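Local coordinates for epimerase family protein SDR39U1 (Homo sapiens, PDB 4B4O) that is a putative NADP-dependent oxidoreductase of the short-chain dehydrogenase/reductase family, captured here with bound NADPH, at residues Trp192-Asp197 and Tyr277-Glu283; Ile12-Leu16 and Leu198-Thr203; Ala90-Thr94 and Ala142-Pro146; Ala110-Pro114 and Ser124-Phe129. The protein carries 3 engineered substitutions. One frame throughout, in Å; residues are numbered along the deposited sequence.

Contact 1 (Trp192-Asp197 and Tyr277-Glu283)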
# COMPACT_ATOMS: atom_id res chain seq x y z
N TRP A 192 -7.79 6.53 -0.65
CA TRP A 192 -7.16 6.11 -1.88
C TRP A 192 -5.94 6.94 -2.11
O TRP A 192 -5.78 8.01 -1.52
CB TRP A 192 -8.14 6.28 -3.03
CG TRP A 192 -8.47 7.72 -3.27
CD1 TRP A 192 -9.47 8.47 -2.69
CD2 TRP A 192 -7.75 8.66 -4.14
NE1 TRP A 192 -9.42 9.75 -3.14
CE2 TRP A 192 -8.42 9.93 -4.00
CE3 TRP A 192 -6.64 8.55 -4.99
CZ2 TRP A 192 -7.99 11.05 -4.68
CZ3 TRP A 192 -6.22 9.69 -5.67
CH2 TRP A 192 -6.89 10.91 -5.52
N ILE A 193 -5.07 6.47 -3.00
CA ILE A 193 -3.92 7.24 -3.48
C ILE A 193 -3.57 6.79 -4.89
O ILE A 193 -3.72 5.61 -5.23
CB ILE A 193 -2.69 7.08 -2.56
CG1 ILE A 193 -1.60 8.08 -2.91
CG2 ILE A 193 -2.13 5.64 -2.59
CD1 ILE A 193 -0.50 8.16 -1.86
N HIS A 194 -3.15 7.72 -5.73
CA HIS A 194 -2.67 7.38 -7.05
C HIS A 194 -1.33 6.73 -6.90
O HIS A 194 -0.51 7.15 -6.09
CB HIS A 194 -2.59 8.60 -7.93
CG HIS A 194 -2.31 8.29 -9.37
ND1 HIS A 194 -1.08 8.02 -9.84
CD2 HIS A 194 -3.17 8.17 -10.46
CE1 HIS A 194 -1.14 7.78 -11.15
NE2 HIS A 194 -2.42 7.87 -11.53
N ILE A 195 -1.09 5.68 -7.68
CA ILE A 195 0.15 4.94 -7.58
C ILE A 195 1.36 5.84 -7.71
O ILE A 195 2.36 5.62 -7.07
CB ILE A 195 0.27 3.80 -8.63
CG1 ILE A 195 1.56 3.00 -8.35
CG2 ILE A 195 0.26 4.37 -10.06
CD1 ILE A 195 1.45 1.52 -8.34
N GLY A 196 1.28 6.86 -8.56
CA GLY A 196 2.39 7.80 -8.71
C GLY A 196 2.70 8.54 -7.43
O GLY A 196 3.86 8.86 -7.17
N ASP A 197 1.68 8.81 -6.63
CA ASP A 197 1.86 9.54 -5.38
C ASP A 197 2.32 8.65 -4.24
O ASP A 197 3.05 9.11 -3.36
CB ASP A 197 0.58 10.29 -5.01
CG ASP A 197 0.43 11.60 -5.76
OD1 ASP A 197 1.45 12.32 -5.91
OD2 ASP A 197 -0.71 11.91 -6.19
N TYR A 277 6.20 16.88 0.95
CA TYR A 277 5.75 16.17 -0.24
C TYR A 277 4.55 16.85 -0.87
O TYR A 277 3.65 17.30 -0.18
CB TYR A 277 5.37 14.71 0.04
CG TYR A 277 4.97 13.99 -1.25
CD1 TYR A 277 5.94 13.58 -2.18
CD2 TYR A 277 3.63 13.75 -1.56
CE1 TYR A 277 5.60 12.95 -3.35
CE2 TYR A 277 3.28 13.12 -2.74
CZ TYR A 277 4.27 12.73 -3.63
OH TYR A 277 3.91 12.13 -4.80
N GLN A 278 4.55 16.89 -2.21
CA GLN A 278 3.52 17.57 -2.98
C GLN A 278 2.91 16.63 -4.00
O GLN A 278 3.59 16.08 -4.84
CB GLN A 278 4.11 18.80 -3.63
CG GLN A 278 4.50 19.84 -2.59
CD GLN A 278 4.95 21.18 -3.16
OE1 GLN A 278 5.95 21.24 -3.87
NE2 GLN A 278 4.23 22.26 -2.83
N TYR A 279 1.60 16.45 -3.90
CA TYR A 279 0.87 15.42 -4.65
C TYR A 279 0.70 15.80 -6.11
O TYR A 279 0.41 16.95 -6.43
CB TYR A 279 -0.51 15.19 -4.05
CG TYR A 279 -0.52 14.43 -2.75
CD1 TYR A 279 -0.25 15.06 -1.54
CD2 TYR A 279 -0.77 13.07 -2.73
CE1 TYR A 279 -0.26 14.37 -0.35
CE2 TYR A 279 -0.77 12.37 -1.54
CZ TYR A 279 -0.52 13.03 -0.35
OH TYR A 279 -0.54 12.34 0.84
N SER A 280 0.91 14.82 -7.00
CA SER A 280 0.64 14.99 -8.43
C SER A 280 -0.84 14.86 -8.74
O SER A 280 -1.36 15.48 -9.66
CB SER A 280 1.41 13.96 -9.24
OG SER A 280 2.79 14.22 -9.16
N PHE A 281 -1.53 14.02 -7.96
CA PHE A 281 -2.95 13.73 -8.20
C PHE A 281 -3.73 13.75 -6.87
O PHE A 281 -4.25 12.74 -6.42
CB PHE A 281 -3.09 12.36 -8.89
CG PHE A 281 -2.35 12.25 -10.19
CD1 PHE A 281 -2.87 12.82 -11.35
CD2 PHE A 281 -1.14 11.58 -10.27
CE1 PHE A 281 -2.17 12.74 -12.55
CE2 PHE A 281 -0.45 11.50 -11.46
CZ PHE A 281 -0.96 12.08 -12.60
N PRO A 282 -3.81 14.92 -6.24
CA PRO A 282 -4.53 15.01 -4.96
C PRO A 282 -6.07 14.91 -5.06
O PRO A 282 -6.71 14.55 -4.09
CB PRO A 282 -4.16 16.42 -4.47
CG PRO A 282 -3.92 17.19 -5.71
CD PRO A 282 -3.25 16.21 -6.64
N GLU A 283 -6.61 15.25 -6.22
CA GLU A 283 -8.06 15.26 -6.42
C GLU A 283 -8.44 14.00 -7.20
O GLU A 283 -7.75 13.60 -8.14
CB GLU A 283 -8.51 16.55 -7.14
CG GLU A 283 -10.03 16.84 -7.06
CD GLU A 283 -10.84 16.25 -8.22
OE1 GLU A 283 -10.53 16.58 -9.41
OE2 GLU A 283 -11.77 15.45 -7.95
O HOH W 1 -3.02 10.53 -5.33
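The first turn of helix 195-207 in this Rossmann-fold protein meets the loop leading into helix 284-293, and the carboxylate of Asp197 organises the junction by gripping two consecutive amides of that loop. Ser280 N donates to Asp197 OD1 at 2.8 Å (N-H...O 164°) and Phe281 N to Asp197 OD2 at 2.9 Å. Both bonds use syn lone pairs, so the carboxylate engages the loop in a bidentate way. The anti lone pair of OD1 takes a third donor, Tyr277 OH, at 2.7 Å, with the phenol ring nearly perpendicular to the carboxylate (88°). Three donors and a water thus fix the rotation of a buried charged group. The water donates both to Asp197 OD2 and to Phe281 O and accepts from His194 N, bridging the two segments a second time.

Phe281 lays CD2 over one face of the His194 imidazole, 3.6 Å from ND1, the two ring planes inclined by 32°. The imidazole stands there because its CG is anti to the backbone N; the same placement lets ND1 accept from Gly196 N at 2.9 Å as the N-cap of the helix, while NE2 bonds Glu290. Trp192 brings the edge of its indole to Phe281 O (CH2 to O 3.3 Å), and Ile193 CD1 meets the edge of the Tyr279 ring.

Around this junction, strand 192-194 pairs with strand 151-161, helix 284-293 supplies Leu284 and Ala287 against Trp192, and Ile201 of helix 195-207 packs on Ile193, Tyr277 and Tyr279.

Contact 2 (Ile12-Leu16 and Leu198-Thr203). With NDP (NADPH dihydro-nicotinamide-adenine-dinucleotide phosphate), chain I.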
# COMPACT_ATOMS: atom_id res chain seq x y z
N ILE A 12 3.06 -2.00 -6.65
CA ILE A 12 3.66 -0.80 -6.12
C ILE A 12 5.15 -0.77 -6.46
O ILE A 12 5.71 0.26 -6.81
CB ILE A 12 3.47 -0.67 -4.59
CG1 ILE A 12 1.99 -0.55 -4.21
CG2 ILE A 12 4.25 0.53 -4.11
CD1 ILE A 12 1.65 -0.84 -2.74
N GLY A 13 5.79 -1.93 -6.34
CA GLY A 13 7.22 -2.05 -6.53
C GLY A 13 7.71 -1.64 -7.90
O GLY A 13 8.74 -1.01 -8.03
N THR A 14 6.95 -2.00 -8.91
CA THR A 14 7.30 -1.68 -10.26
C THR A 14 7.22 -0.19 -10.51
O THR A 14 8.04 0.37 -11.21
CB THR A 14 6.41 -2.46 -11.25
OG1 THR A 14 6.62 -3.86 -11.05
CG2 THR A 14 6.75 -2.10 -12.67
N ALA A 15 6.20 0.45 -9.95
CA ALA A 15 6.08 1.89 -10.07
C ALA A 15 7.21 2.56 -9.30
O ALA A 15 7.80 3.52 -9.77
CB ALA A 15 4.71 2.37 -9.59
N LEU A 16 7.51 2.04 -8.11
CA LEU A 16 8.57 2.63 -7.28
C LEU A 16 9.93 2.53 -7.96
O LEU A 16 10.71 3.48 -7.94
CB LEU A 16 8.63 1.99 -5.88
CG LEU A 16 9.70 2.51 -4.90
CD1 LEU A 16 9.67 4.00 -4.67
CD2 LEU A 16 9.52 1.85 -3.55
N LEU A 198 1.94 7.37 -4.23
CA LEU A 198 2.54 6.46 -3.26
C LEU A 198 4.02 6.28 -3.56
O LEU A 198 4.84 6.35 -2.68
CB LEU A 198 1.82 5.09 -3.20
CG LEU A 198 2.38 4.16 -2.11
CD1 LEU A 198 2.29 4.83 -0.76
CD2 LEU A 198 1.61 2.86 -2.08
N ALA A 199 4.32 6.07 -4.83
CA ALA A 199 5.68 5.97 -5.31
C ALA A 199 6.49 7.22 -4.93
O ALA A 199 7.65 7.13 -4.51
CB ALA A 199 5.66 5.77 -6.82
N GLY A 200 5.85 8.38 -5.07
CA GLY A 200 6.45 9.67 -4.72
C GLY A 200 6.73 9.87 -3.23
O GLY A 200 7.81 10.32 -2.85
N ILE A 201 5.75 9.50 -2.39
CA ILE A 201 5.92 9.57 -0.95
C ILE A 201 7.05 8.67 -0.50
O ILE A 201 7.91 9.08 0.25
CB ILE A 201 4.63 9.17 -0.22
CG1 ILE A 201 3.55 10.25 -0.40
CG2 ILE A 201 4.91 8.94 1.25
CD1 ILE A 201 2.16 9.72 -0.09
N LEU A 202 7.06 7.45 -0.98
CA LEU A 202 8.10 6.50 -0.64
C LEU A 202 9.47 7.03 -1.04
O LEU A 202 10.42 6.95 -0.28
CB LEU A 202 7.84 5.15 -1.33
CG LEU A 202 6.65 4.35 -0.83
CD1 LEU A 202 6.37 3.21 -1.80
CD2 LEU A 202 6.90 3.88 0.59
N THR A 203 9.57 7.58 -2.24
CA THR A 203 10.81 8.16 -2.72
C THR A 203 11.24 9.34 -1.87
O THR A 203 12.42 9.52 -1.59
CB THR A 203 10.66 8.58 -4.18
OG1 THR A 203 10.41 7.41 -4.96
CG2 THR A 203 11.93 9.24 -4.70
PA NDP I . 1.65 -7.08 -5.05
O1A NDP I . 0.84 -8.35 -4.71
O2A NDP I . 1.63 -6.50 -6.48
O5B NDP I . 3.25 -7.27 -4.79
C5B NDP I . 3.62 -8.16 -3.74
C4B NDP I . 4.99 -8.71 -4.04
O4B NDP I . 5.42 -9.41 -2.88
C3B NDP I . 4.95 -9.69 -5.22
O3B NDP I . 5.48 -9.13 -6.46
C2B NDP I . 5.82 -10.85 -4.76
O2B NDP I . 7.16 -10.74 -5.22
C1B NDP I . 5.88 -10.70 -3.27
N9A NDP I . 4.96 -11.71 -2.72
C8A NDP I . 3.70 -12.08 -3.09
N7A NDP I . 3.28 -13.14 -2.27
C5A NDP I . 4.30 -13.42 -1.42
C6A NDP I . 4.57 -14.36 -0.32
N6A NDP I . 3.64 -15.24 0.09
N1A NDP I . 5.77 -14.31 0.29
C2A NDP I . 6.71 -13.42 -0.12
N3A NDP I . 6.54 -12.50 -1.09
C4A NDP I . 5.39 -12.47 -1.73
O3 NDP I . 1.12 -6.04 -3.92
PN NDP I . 1.17 -4.44 -4.08
O1N NDP I . 2.38 -4.07 -4.92
O2N NDP I . -0.17 -3.94 -4.54
O5D NDP I . 1.37 -3.95 -2.52
C5D NDP I . 2.63 -4.34 -1.92
C4D NDP I . 2.57 -4.28 -0.41
O4D NDP I . 1.83 -3.10 -0.10
C3D NDP I . 1.81 -5.44 0.26
O3D NDP I . 2.47 -5.85 1.50
C2D NDP I . 0.40 -4.88 0.49
O2D NDP I . -0.30 -5.29 1.67
C1D NDP I . 0.69 -3.41 0.70
N1N NDP I . -0.45 -2.54 0.39
C2N NDP I . -1.02 -2.53 -0.83
C3N NDP I . -2.08 -1.71 -1.11
C7N NDP I . -2.66 -1.73 -2.47
O7N NDP I . -1.99 -2.23 -3.37
N7N NDP I . -3.87 -1.22 -2.71
C4N NDP I . -2.61 -0.75 -0.09
C5N NDP I . -1.92 -0.83 1.19
C6N NDP I . -0.87 -1.71 1.37
P2B NDP I . 7.93 -12.08 -5.79
O1X NDP I . 8.34 -12.88 -4.57
O2X NDP I . 6.93 -12.85 -6.70
O3X NDP I . 9.10 -11.33 -6.48
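Helix segments 12-16 and 198-203 cross at -64° with their axes 9.4 Å apart, and Leu16 and Ala199 face each other with CA atoms 4.8 Å apart. The interface is mostly apolar, and no hydrogen bond crosses it. Ile12 presents two branches to it: CD1 meets Leu198 CD2 at 3.8 Å, and CG2 meets Leu202 CD1 at 4.1 Å, the side chains of Ile12 and Leu202 crossing at about a right angle. Leu16 extends with CG anti to the backbone N (chi1 180°), which sends its fork over the second helix, CD2 to Leu202 CD1 at 3.9 Å and CD1 against Ala199 O and Thr203 OG1. The hydroxyl of Thr203 is meanwhile turned to its own helix, donating to Ala199 O at 2.8 Å; Thr203 N reaches the same oxygen from the other face of the carbonyl plane.

Ile12 also belongs to the NADPH pocket. Its backbone N donates to O1N of the cofactor's pyrophosphate at 2.8 Å in a nearly straight bond (168°), consistent with the glycine-rich Rossmann-type motif whose last glycine is Gly13. With an alanine here, the nicotinamide ribose and Leu198 CD2 would probably both lose their common apolar neighbour, opening a gap between ligand and helix.

Beyond the pair, Val155 and Val160 of strand 151-161 pack on Leu198, while Leu19 continues helix 11-22 along Ala199 and Thr203.

Contact 3 (Ala90-Thr94 and Ala142-Pro146)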
# COMPACT_ATOMS: atom_id res chain seq x y z
N ALA A 90 14.83 -6.53 8.58
CA ALA A 90 15.18 -5.83 9.83
C ALA A 90 16.45 -6.38 10.48
O ALA A 90 17.36 -5.64 10.79
CB ALA A 90 14.01 -5.90 10.79
N LYS A 91 16.49 -7.69 10.66
CA LYS A 91 17.66 -8.35 11.23
C LYS A 91 18.91 -8.17 10.36
O LYS A 91 20.01 -8.01 10.88
CB LYS A 91 17.39 -9.83 11.50
CG LYS A 91 16.38 -10.04 12.62
CD LYS A 91 16.18 -11.52 12.96
CE LYS A 91 15.17 -11.74 14.10
NZ LYS A 91 15.59 -12.91 14.96
N ALA A 92 18.72 -8.17 9.05
CA ALA A 92 19.84 -7.99 8.11
C ALA A 92 20.42 -6.59 8.23
O ALA A 92 21.64 -6.42 8.21
CB ALA A 92 19.40 -8.27 6.69
N ILE A 93 19.54 -5.60 8.37
CA ILE A 93 19.97 -4.22 8.60
C ILE A 93 20.73 -4.07 9.92
O ILE A 93 21.80 -3.48 9.95
CB ILE A 93 18.79 -3.25 8.62
CG1 ILE A 93 18.15 -3.13 7.23
CG2 ILE A 93 19.29 -1.91 9.13
CD1 ILE A 93 16.85 -2.37 7.21
N THR A 94 20.17 -4.60 10.99
CA THR A 94 20.78 -4.52 12.31
C THR A 94 22.17 -5.11 12.30
O THR A 94 23.05 -4.57 12.96
CB THR A 94 19.94 -5.25 13.38
OG1 THR A 94 18.73 -4.51 13.61
CG2 THR A 94 20.69 -5.36 14.70
N ALA A 142 7.50 -5.74 13.48
CA ALA A 142 8.49 -6.58 12.85
C ALA A 142 9.58 -5.73 12.20
O ALA A 142 10.74 -6.15 12.11
CB ALA A 142 7.82 -7.50 11.85
N ALA A 143 9.21 -4.54 11.74
CA ALA A 143 10.14 -3.65 11.08
C ALA A 143 10.99 -2.83 12.05
O ALA A 143 11.99 -2.24 11.64
CB ALA A 143 9.38 -2.70 10.15
N ARG A 144 10.58 -2.75 13.32
CA ARG A 144 11.12 -1.71 14.21
C ARG A 144 12.56 -2.01 14.62
O ARG A 144 12.83 -3.02 15.23
CB ARG A 144 10.23 -1.54 15.45
CG ARG A 144 10.64 -0.51 16.54
CD ARG A 144 9.37 -0.05 17.21
NE ARG A 144 8.44 0.66 16.33
CZ ARG A 144 7.14 0.39 16.13
NH1 ARG A 144 6.49 -0.57 16.79
NH2 ARG A 144 6.45 1.13 15.24
N LEU A 145 13.46 -1.11 14.27
CA LEU A 145 14.86 -1.20 14.64
C LEU A 145 15.06 -0.44 15.94
O LEU A 145 14.47 0.62 16.13
CB LEU A 145 15.75 -0.56 13.58
CG LEU A 145 15.65 -1.01 12.11
CD1 LEU A 145 16.48 -0.12 11.19
CD2 LEU A 145 16.09 -2.47 12.00
N PRO A 146 15.88 -0.99 16.85
CA PRO A 146 16.29 -0.15 17.95
C PRO A 146 17.37 0.77 17.43
O PRO A 146 18.03 0.45 16.42
CB PRO A 146 16.89 -1.18 18.97
CG PRO A 146 17.44 -2.28 18.11
CD PRO A 146 16.57 -2.30 16.84
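Leu145 turns its two methyl branches to different residues of helix 72-95, in the part of the Rossmann fold where that helix lies beside the end of helix 131-143. The CD1 branch meets Ile93 CG2 at 3.9 Å, the two side chains crossing at about a right angle. The CD2 branch sits against a carbonyl and a hydroxyl, 3.6 Å from Ala90 O and 3.7 Å from Thr94 OG1, and the side chains of Thr94 and Leu145 run alongside each other in opposite senses. With CG anti to its carbonyl carbon (chi1 -54°), the leucine's fork swings toward the helix although the CB bond itself does not aim there.

Ala90, one turn before Thr94, fits the closest pair of backbones, its CA 5.6 Å from that of Ala143. No hydrogen bond spans the two segments, so the contact rests on apolar and van der Waals packing. Trp103 of strand 102-108 touches both Ile93 and Leu145, and its indole N-H bonds Ala143 O. At the C-terminal end of helix 131-143, the methyl CB of Ala90 rests 3.5 Å from Ala142 O.

Contact 4 (Ala110-Pro114 and Ser124-Phe129)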
# COMPACT_ATOMS: atom_id res chain seq x y z
N ALA A 110 -5.93 0.13 7.27
CA ALA A 110 -6.68 -0.82 8.10
C ALA A 110 -6.37 -0.67 9.60
O ALA A 110 -7.15 -1.13 10.44
CB ALA A 110 -6.38 -2.23 7.64
N TYR A 111 -5.24 -0.05 9.93
CA TYR A 111 -4.90 0.28 11.32
C TYR A 111 -6.01 1.08 12.02
O TYR A 111 -6.25 0.91 13.20
CB TYR A 111 -3.59 1.07 11.36
CG TYR A 111 -3.03 1.33 12.75
CD1 TYR A 111 -2.26 0.37 13.39
CD2 TYR A 111 -3.25 2.53 13.39
CE1 TYR A 111 -1.74 0.59 14.65
CE2 TYR A 111 -2.76 2.75 14.66
CZ TYR A 111 -1.99 1.78 15.27
OH TYR A 111 -1.47 1.99 16.53
N TYR A 112 -6.65 1.98 11.27
CA TYR A 112 -7.66 2.88 11.83
C TYR A 112 -9.07 2.27 11.76
O TYR A 112 -9.48 1.72 10.75
CB TYR A 112 -7.64 4.24 11.11
CG TYR A 112 -6.26 4.82 10.96
CD1 TYR A 112 -5.52 5.21 12.07
CD2 TYR A 112 -5.69 4.98 9.71
CE1 TYR A 112 -4.25 5.73 11.92
CE2 TYR A 112 -4.41 5.52 9.55
CZ TYR A 112 -3.70 5.89 10.66
OH TYR A 112 -2.45 6.43 10.49
N GLN A 113 -9.77 2.35 12.88
CA GLN A 113 -11.07 1.75 13.04
C GLN A 113 -12.06 2.34 12.01
O GLN A 113 -12.32 3.53 12.01
CB GLN A 113 -11.53 1.98 14.49
CG GLN A 113 -13.00 1.74 14.83
CD GLN A 113 -13.42 0.27 14.85
OE1 GLN A 113 -13.14 -0.49 15.83
NE2 GLN A 113 -14.19 -0.12 13.81
N PRO A 114 -12.61 1.49 11.13
CA PRO A 114 -13.63 1.99 10.22
C PRO A 114 -14.80 2.59 10.96
O PRO A 114 -15.20 2.08 12.00
CB PRO A 114 -14.06 0.74 9.47
CG PRO A 114 -12.89 -0.17 9.54
CD PRO A 114 -12.34 0.06 10.92
N SER A 124 -3.16 8.90 15.35
CA SER A 124 -4.38 8.34 15.91
C SER A 124 -4.12 6.92 16.39
O SER A 124 -3.40 6.16 15.75
CB SER A 124 -5.53 8.34 14.88
OG SER A 124 -5.98 9.65 14.60
N PRO A 125 -4.78 6.54 17.48
CA PRO A 125 -4.71 5.15 17.91
C PRO A 125 -5.53 4.15 17.07
O PRO A 125 -6.43 4.50 16.33
CB PRO A 125 -5.27 5.21 19.32
CG PRO A 125 -6.28 6.29 19.25
CD PRO A 125 -5.86 7.25 18.17
N GLY A 126 -5.14 2.89 17.16
CA GLY A 126 -5.74 1.81 16.38
C GLY A 126 -4.93 0.54 16.51
O GLY A 126 -4.25 0.31 17.52
N GLY A 127 -5.04 -0.33 15.50
CA GLY A 127 -4.23 -1.54 15.44
C GLY A 127 -4.64 -2.71 16.32
O GLY A 127 -3.83 -3.63 16.48
N ASP A 128 -5.87 -2.73 16.83
CA ASP A 128 -6.23 -3.66 17.88
C ASP A 128 -7.70 -4.14 17.94
O ASP A 128 -8.17 -4.53 19.00
CB ASP A 128 -5.90 -2.99 19.21
CG ASP A 128 -6.64 -1.64 19.40
OD1 ASP A 128 -7.31 -1.13 18.47
OD2 ASP A 128 -6.54 -1.09 20.52
N PHE A 129 -8.41 -4.12 16.82
CA PHE A 129 -9.87 -4.37 16.82
C PHE A 129 -10.36 -5.39 15.79
O PHE A 129 -11.54 -5.73 15.78
CB PHE A 129 -10.62 -3.06 16.60
CG PHE A 129 -10.17 -2.33 15.39
CD1 PHE A 129 -10.68 -2.67 14.15
CD2 PHE A 129 -9.19 -1.36 15.48
CE1 PHE A 129 -10.24 -2.02 13.01
CE2 PHE A 129 -8.75 -0.69 14.36
CZ PHE A 129 -9.28 -1.02 13.11
O HOH W 2 -8.78 3.23 15.39
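The Tyr111 ring carries the Gly126-Gly127 peptide on one face, Gly127 N above its centre and Gly126 C toward the rim, both 3.4 Å from the plane; Ser124 O lies at its edge. Gly126 CA adds a CH-pi contact over this face, 4.0 Å from the ring centroid. The Phe129 ring is used differently: Gln113 CB stands over one face, 4.1 Å from the centroid, Tyr111 O lies near the plane at the edge, and Pro114 CD approaches CE1 at 3.6 Å. The glutamine amide is tilted 33° to that ring, its OE1 over the same face, 3.5 Å from Phe129 CG, while NE2 turns back to donate to Pro114 O at 3.0 Å. Tyr112 meets the 124-129 segment edge-on, with Ser124 O in its ring plane; its OH bonds Asn216 and Arg156.

One direct hydrogen bond joins the backbones: Gly127 N donates to Tyr111 O at 2.9 Å. A water accepts from Gln113 N and donates to Pro125 O, making a second link. Tyr111 reaches over the glycines because its CG is anti to the backbone N (chi1 -173°), and Gly127 has a positive phi (78°), a conformation that favours glycine. With an alanine in place of Tyr111, the glycine peptide would probably lose its aromatic cover and Arg156 its cation-pi partner.

Both segments belong to one long excursion between strand 102-108 and helix 131-143 of the Rossmann fold, folded back on itself; the side chain of Ala110, just past the strand's end, is about 8 Å from NADPH.

Contacts 1 and 2 form one continuous region: both use helix 195-207, their centres lie 11 Å apart, and they touch where Ile195 CG1 meets Ala15 CB at 3.4 Å. Contact 2 alone touches NADPH; in contact 1 the side chain of Ile193 is about 7 Å from the bound NADPH. Contacts 2 and 4 lie on opposite sides of the chain's centre, their nearest atoms about 12 Å apart. In sequence, contact 4 is nested within the loop closed by contact 3, and contact 3 within that of contact 2. Contact 3 is more remote, the Ala143 side chain about 12 Å from the cofactor, and its atoms come within about 8 Å of contact 4 without touching.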